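Local coordinates for protein putative exotoxin (superantigen) (Streptococcus pyogenes, PDB 1TY0) that probably acts as a secreted superantigen toxin that engages T-cell receptors and can use that same binding surface to dimerise, at residues I30-T35 against F64-K69; H36-D41 against S58-K63. All coordinates share one frame; numbering follows the deposited sequence.

Contact 1: residues I30-T35 against F64-K69; sequences IDYLTT and FTKNQK
In the OB-fold domain, strand 28-33 pairs antiparallel with strand 69-74, and this contact lies where the chain turns into the second of them. Thr65 to Gln68 form a type II beta turn, closed by the backbone bond from Gln68 N to Thr65 O. Ile30 grips the turn with both of its backbone polar groups. Its N-H is directed almost along the C=O axis of Gln68 (Ile30 N to Gln68 O, 3.0 Å), while its own oxygen accepts from Asn67 N at 2.7 Å, the donor lying in the carbonyl plane. These bonds tie Ile30 to two successive residues of the turn, just before strand 69-74 begins. A second clasp is made by Gln68, whose CG stands anti to the backbone N (chi1 178°) and whose extended chain brings OE1 within 3.1 Å of Thr65 N. On the buried side, Ile30 CD1 reaches Phe64 CB at 3.9 Å, the two side chains crossing at about a right angle. Leu33 brings CD1 to the same methylene, 4.1 Å from Phe64 CB, and nearer still to the backbone, 3.5 Å from Phe64 O. On the exposed flank Lys66 runs alongside Tyr32, pointing the same way, and its CD approaches Tyr32 CD1 obliquely at 4.0 Å. Asp31 and Tyr32 form a classic beta bulge opposite Tyr39 of the neighbouring strand 37-41.

Contact 2: residues H36-D41 against S58-K63; sequences HDFYID and SYITTK
Ser58 opens the segment at the protein surface, where its hydroxyl meets the imidazole of His36 edge-on. Ser58 OG lies in the ring plane, 2.9 Å from His36 NE2, in a hydrogen bond for which either group could be the donor. The CB of His36 starts away from the loop, but the ring swings back with CG beside the backbone N (chi1 -63°), so that NE2 meets the serine. Past Tyr59 the chain turns inward. Ile60 sends CG2, the branch anti to its backbone N, to the rim of the Phe38 ring, 4.0 Å from Phe38 CE2 and close to the ring plane. Thr61 takes one face of that ring: its CG2 stands 4.0 Å from the centroid of the Phe38 ring and only 10° off the normal, a CH-pi contact, and is also 3.7 Å from Asp37 O. With chi1 at 57°, Thr61 places OG1 between the backbone N and the carbonyl carbon, turned to its main partner, Thr34 O in the preceding bend. Methyl and hydroxyl thus serve different neighbours. Residues 61-63 form a short 3-10 segment, begun by the bond from Lys63 N to Ile60 O. Phe38 also meets Phe64 edge-to-face. A threonine methyl over a phenylalanine face thus joins the loop between strands 51-55 and 69-74 to strand 37-41 of the curled beta-sheet of the OB-fold domain.

Both contacts hold the connection between strands 51-55 and 69-74: contact 1 fastens it to strand 28-33 and contact 2 to the adjacent, antiparallel strand 37-41, and contact 2 is nested within the loop that contact 1 closes. Both are partly buried, but contact 1 is the more exposed, with two of its nine touching residues buried against three of six in contact 2. Contact 1 is held by two main-chain bonds next to the start of strand 69-74, whereas contact 2 crosses by a single side-chain bond at the surface and by packing on an aromatic ring farther in. Their centres are about 7 Å apart, joined by the backbone bond of Asp31 N to Tyr39 O and by Ile30 packing on Ile40.

Contact 1: residues I30-T35 against F64-K69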
loop_
_atom_site.group_PDB
_atom_site.type_symbol
_atom_site.label_atom_id
_atom_site.label_comp_id
_atom_site.label_asym_id
_atom_site.label_seq_id
_atom_site.Cartn_x
_atom_site.Cartn_y
_atom_site.Cartn_z
ATOM N N ILE A 30 16.165 16.361 4.541
ATOM C CA ILE A 30 16.742 16.065 3.232
ATOM C C ILE A 30 18.215 15.793 3.501
ATOM O O ILE A 30 18.979 16.718 3.780
ATOM C CB ILE A 30 16.643 17.267 2.262
ATOM C CG1 ILE A 30 15.175 17.555 1.930
ATOM C CG2 ILE A 30 17.424 16.966 0.977
ATOM C CD1 ILE A 30 14.972 18.706 0.960
ATOM N N ASP A 31 18.612 14.529 3.428
ATOM C CA ASP A 31 20.005 14.166 3.678
ATOM C C ASP A 31 20.908 14.472 2.496
ATOM O O ASP A 31 22.072 14.852 2.671
ATOM C CB ASP A 31 20.125 12.683 4.033
ATOM C CG ASP A 31 19.837 12.407 5.498
ATOM O OD1 ASP A 31 19.632 13.369 6.265
ATOM O OD2 ASP A 31 19.825 11.224 5.890
ATOM N N TYR A 32 20.384 14.301 1.292
ATOM C CA TYR A 32 21.183 14.567 0.103
ATOM C C TYR A 32 20.309 14.862 -1.107
ATOM O O TYR A 32 19.177 14.367 -1.210
ATOM C CB TYR A 32 22.094 13.368 -0.192
ATOM C CG TYR A 32 23.262 13.708 -1.080
ATOM C CD1 TYR A 32 24.314 14.495 -0.608
ATOM C CD2 TYR A 32 23.305 13.270 -2.401
ATOM C CE1 TYR A 32 25.382 14.838 -1.433
ATOM C CE2 TYR A 32 24.370 13.610 -3.238
ATOM C CZ TYR A 32 25.403 14.392 -2.744
ATOM O OH TYR A 32 26.452 14.720 -3.570
ATOM N N LEU A 33 20.840 15.682 -2.015
ATOM C CA LEU A 33 20.146 16.056 -3.240
ATOM C C LEU A 33 21.027 15.815 -4.460
ATOM O O LEU A 33 22.169 16.275 -4.514
ATOM C CB LEU A 33 19.760 17.544 -3.219
ATOM C CG LEU A 33 18.748 18.042 -2.184
ATOM C CD1 LEU A 33 18.713 19.567 -2.196
ATOM C CD2 LEU A 33 17.368 17.473 -2.502
ATOM N N THR A 34 20.501 15.082 -5.431
ATOM C CA THR A 34 21.232 14.846 -6.666
ATOM C C THR A 34 20.455 15.615 -7.728
ATOM O O THR A 34 19.475 16.298 -7.412
ATOM C CB THR A 34 21.297 13.350 -7.023
ATOM O OG1 THR A 34 19.973 12.851 -7.245
ATOM C CG2 THR A 34 21.952 12.568 -5.901
ATOM N N THR A 35 20.875 15.509 -8.979
ATOM C CA THR A 35 20.212 16.230 -10.050
ATOM C C THR A 35 18.738 15.878 -10.214
ATOM O O THR A 35 17.938 16.726 -10.601
ATOM C CB THR A 35 20.923 15.990 -11.397
ATOM O OG1 THR A 35 20.821 14.608 -11.756
ATOM C CG2 THR A 35 22.396 16.367 -11.293
ATOM N N PHE A 64 15.294 23.075 -3.629
ATOM C CA PHE A 64 15.502 22.693 -2.238
ATOM C C PHE A 64 16.979 22.737 -1.840
ATOM O O PHE A 64 17.851 22.942 -2.684
ATOM C CB PHE A 64 14.944 21.281 -2.012
ATOM C CG PHE A 64 13.454 21.176 -2.218
ATOM C CD1 PHE A 64 12.920 21.071 -3.498
ATOM C CD2 PHE A 64 12.586 21.192 -1.129
ATOM C CE1 PHE A 64 11.537 20.981 -3.694
ATOM C CE2 PHE A 64 11.210 21.104 -1.309
ATOM C CZ PHE A 64 10.681 20.998 -2.595
ATOM N N THR A 65 17.255 22.549 -0.552
ATOM C CA THR A 65 18.629 22.553 -0.059
ATOM C C THR A 65 18.812 21.443 0.973
ATOM O O THR A 65 17.865 21.073 1.667
ATOM C CB THR A 65 18.997 23.911 0.591
ATOM O OG1 THR A 65 18.284 24.065 1.821
ATOM C CG2 THR A 65 18.636 25.059 -0.333
ATOM N N LYS A 66 20.022 20.897 1.067
ATOM C CA LYS A 66 20.275 19.834 2.033
ATOM C C LYS A 66 19.928 20.289 3.441
ATOM O O LYS A 66 20.092 21.461 3.792
ATOM C CB LYS A 66 21.742 19.384 2.000
ATOM C CG LYS A 66 22.159 18.670 0.731
ATOM C CD LYS A 66 23.589 18.154 0.835
ATOM C CE LYS A 66 24.586 19.291 1.002
ATOM N NZ LYS A 66 25.993 18.801 1.078
ATOM N N ASN A 67 19.437 19.338 4.227
ATOM C CA ASN A 67 19.044 19.535 5.615
ATOM C C ASN A 67 17.811 20.401 5.834
ATOM O O ASN A 67 17.542 20.856 6.944
ATOM C CB ASN A 67 20.233 20.040 6.425
ATOM C CG ASN A 67 21.380 19.053 6.411
ATOM O OD1 ASN A 67 21.172 17.853 6.599
ATOM N ND2 ASN A 67 22.592 19.544 6.178
ATOM N N GLN A 68 17.065 20.617 4.757
ATOM C CA GLN A 68 15.816 21.359 4.823
ATOM C C GLN A 68 14.817 20.282 5.245
ATOM O O GLN A 68 14.991 19.109 4.900
ATOM C CB GLN A 68 15.441 21.889 3.436
ATOM C CG GLN A 68 14.124 22.642 3.363
ATOM C CD GLN A 68 13.752 23.029 1.938
ATOM O OE1 GLN A 68 14.602 23.044 1.039
ATOM N NE2 GLN A 68 12.476 23.355 1.725
ATOM N N LYS A 69 13.794 20.665 6.002
ATOM C CA LYS A 69 12.779 19.712 6.431
ATOM C C LYS A 69 11.676 19.679 5.385
ATOM O O LYS A 69 11.254 20.720 4.875
ATOM C CB LYS A 69 12.195 20.117 7.788
ATOM C CG LYS A 69 13.185 20.047 8.941
ATOM C CD LYS A 69 13.707 18.632 9.130
ATOM C CE LYS A 69 14.704 18.555 10.282
ATOM N NZ LYS A 69 15.916 19.380 10.030
#

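Contact 2: residues H36-D41 against S58-K63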
loop_
_atom_site.group_PDB
_atom_site.type_symbol
_atom_site.label_atom_id
_atom_site.label_comp_id
_atom_site.label_asym_id
_atom_site.label_seq_id
_atom_site.Cartn_x
_atom_site.Cartn_y
_atom_site.Cartn_z
ATOM N N HIS A 36 18.375 14.636 -9.907
ATOM C CA HIS A 36 16.994 14.203 -10.066
ATOM C C HIS A 36 16.414 13.390 -8.911
ATOM O O HIS A 36 15.331 12.808 -9.045
ATOM C CB HIS A 36 16.851 13.409 -11.368
ATOM C CG HIS A 36 17.139 14.212 -12.599
ATOM N ND1 HIS A 36 18.421 14.525 -13.002
ATOM C CD2 HIS A 36 16.311 14.803 -13.492
ATOM C CE1 HIS A 36 18.368 15.273 -14.090
ATOM N NE2 HIS A 36 17.099 15.457 -14.408
ATOM N N ASP A 37 17.115 13.347 -7.782
ATOM C CA ASP A 37 16.619 12.590 -6.632
ATOM C C ASP A 37 16.757 13.296 -5.291
ATOM O O ASP A 37 17.734 14.004 -5.037
ATOM C CB ASP A 37 17.343 11.244 -6.515
ATOM C CG ASP A 37 16.974 10.275 -7.612
ATOM O OD1 ASP A 37 17.508 10.429 -8.730
ATOM O OD2 ASP A 37 16.152 9.357 -7.360
ATOM N N PHE A 38 15.758 13.086 -4.437
ATOM C CA PHE A 38 15.761 13.606 -3.075
ATOM C C PHE A 38 16.077 12.364 -2.246
ATOM O O PHE A 38 15.461 11.323 -2.465
ATOM C CB PHE A 38 14.365 14.049 -2.617
ATOM C CG PHE A 38 13.868 15.329 -3.220
ATOM C CD1 PHE A 38 14.135 16.549 -2.607
ATOM C CD2 PHE A 38 13.066 15.309 -4.357
ATOM C CE1 PHE A 38 13.603 17.736 -3.116
ATOM C CE2 PHE A 38 12.530 16.493 -4.875
ATOM C CZ PHE A 38 12.803 17.706 -4.247
ATOM N N TYR A 39 17.035 12.445 -1.326
ATOM C CA TYR A 39 17.302 11.310 -0.444
ATOM C C TYR A 39 16.925 11.834 0.928
ATOM O O TYR A 39 17.649 12.631 1.521
ATOM C CB TYR A 39 18.768 10.881 -0.514
ATOM C CG TYR A 39 19.049 10.138 -1.793
ATOM C CD1 TYR A 39 18.518 8.864 -2.009
ATOM C CD2 TYR A 39 19.762 10.739 -2.827
ATOM C CE1 TYR A 39 18.683 8.213 -3.227
ATOM C CE2 TYR A 39 19.930 10.097 -4.052
ATOM C CZ TYR A 39 19.386 8.837 -4.244
ATOM O OH TYR A 39 19.524 8.205 -5.462
ATOM N N ILE A 40 15.769 11.382 1.408
ATOM C CA ILE A 40 15.196 11.837 2.671
ATOM C C ILE A 40 15.223 10.787 3.770
ATOM O O ILE A 40 14.890 9.622 3.553
ATOM C CB ILE A 40 13.721 12.274 2.461
ATOM C CG1 ILE A 40 13.604 13.185 1.232
ATOM C CG2 ILE A 40 13.192 12.948 3.708
ATOM C CD1 ILE A 40 14.492 14.399 1.249
ATOM N N ASP A 41 15.607 11.217 4.962
ATOM C CA ASP A 41 15.687 10.322 6.098
ATOM C C ASP A 41 14.374 10.167 6.868
ATOM O O ASP A 41 13.749 11.156 7.248
ATOM C CB ASP A 41 16.767 10.820 7.053
ATOM C CG ASP A 41 17.009 9.869 8.205
ATOM O OD1 ASP A 41 16.894 8.647 7.991
ATOM O OD2 ASP A 41 17.329 10.337 9.319
ATOM N N SER A 58 13.831 17.315 -14.120
ATOM C CA SER A 58 14.917 18.275 -13.998
ATOM C C SER A 58 14.497 19.575 -13.308
ATOM O O SER A 58 13.332 19.972 -13.355
ATOM C CB SER A 58 15.473 18.605 -15.387
ATOM O OG SER A 58 15.782 17.427 -16.112
ATOM N N TYR A 59 15.464 20.215 -12.659
ATOM C CA TYR A 59 15.271 21.494 -11.980
ATOM C C TYR A 59 14.189 21.566 -10.904
ATOM O O TYR A 59 13.472 22.563 -10.784
ATOM C CB TYR A 59 15.055 22.579 -13.034
ATOM C CG TYR A 59 16.232 22.672 -13.976
ATOM C CD1 TYR A 59 17.471 23.125 -13.524
ATOM C CD2 TYR A 59 16.130 22.241 -15.298
ATOM C CE1 TYR A 59 18.584 23.144 -14.364
ATOM C CE2 TYR A 59 17.237 22.255 -16.148
ATOM C CZ TYR A 59 18.459 22.707 -15.674
ATOM O OH TYR A 59 19.557 22.724 -16.509
ATOM N N ILE A 60 14.092 20.503 -10.114
ATOM C CA ILE A 60 13.138 20.443 -9.016
ATOM C C ILE A 60 13.952 20.415 -7.728
ATOM O O ILE A 60 13.688 21.173 -6.797
ATOM C CB ILE A 60 12.255 19.173 -9.097
ATOM C CG1 ILE A 60 11.318 19.262 -10.306
ATOM C CG2 ILE A 60 11.464 18.997 -7.800
ATOM C CD1 ILE A 60 10.358 20.418 -10.258
ATOM N N THR A 61 14.963 19.549 -7.678
ATOM C CA THR A 61 15.788 19.472 -6.480
ATOM C C THR A 61 16.548 20.779 -6.257
ATOM O O THR A 61 16.960 21.080 -5.141
ATOM C CB THR A 61 16.806 18.300 -6.544
ATOM O OG1 THR A 61 17.627 18.433 -7.708
ATOM C CG2 THR A 61 16.079 16.960 -6.576
ATOM N N THR A 62 16.736 21.551 -7.321
ATOM C CA THR A 62 17.442 22.823 -7.209
ATOM C C THR A 62 16.631 23.824 -6.389
ATOM O O THR A 62 17.171 24.817 -5.898
ATOM C CB THR A 62 17.735 23.422 -8.602
ATOM O OG1 THR A 62 16.515 23.538 -9.345
ATOM C CG2 THR A 62 18.697 22.528 -9.369
ATOM N N LYS A 63 15.338 23.552 -6.237
ATOM C CA LYS A 63 14.446 24.417 -5.467
ATOM C C LYS A 63 14.598 24.156 -3.970
ATOM O O LYS A 63 14.097 24.919 -3.144
ATOM C CB LYS A 63 12.986 24.168 -5.861
ATOM C CG LYS A 63 12.656 24.424 -7.323
ATOM C CD LYS A 63 11.194 24.094 -7.590
ATOM C CE LYS A 63 10.837 24.231 -9.058
ATOM N NZ LYS A 63 9.408 23.868 -9.299
#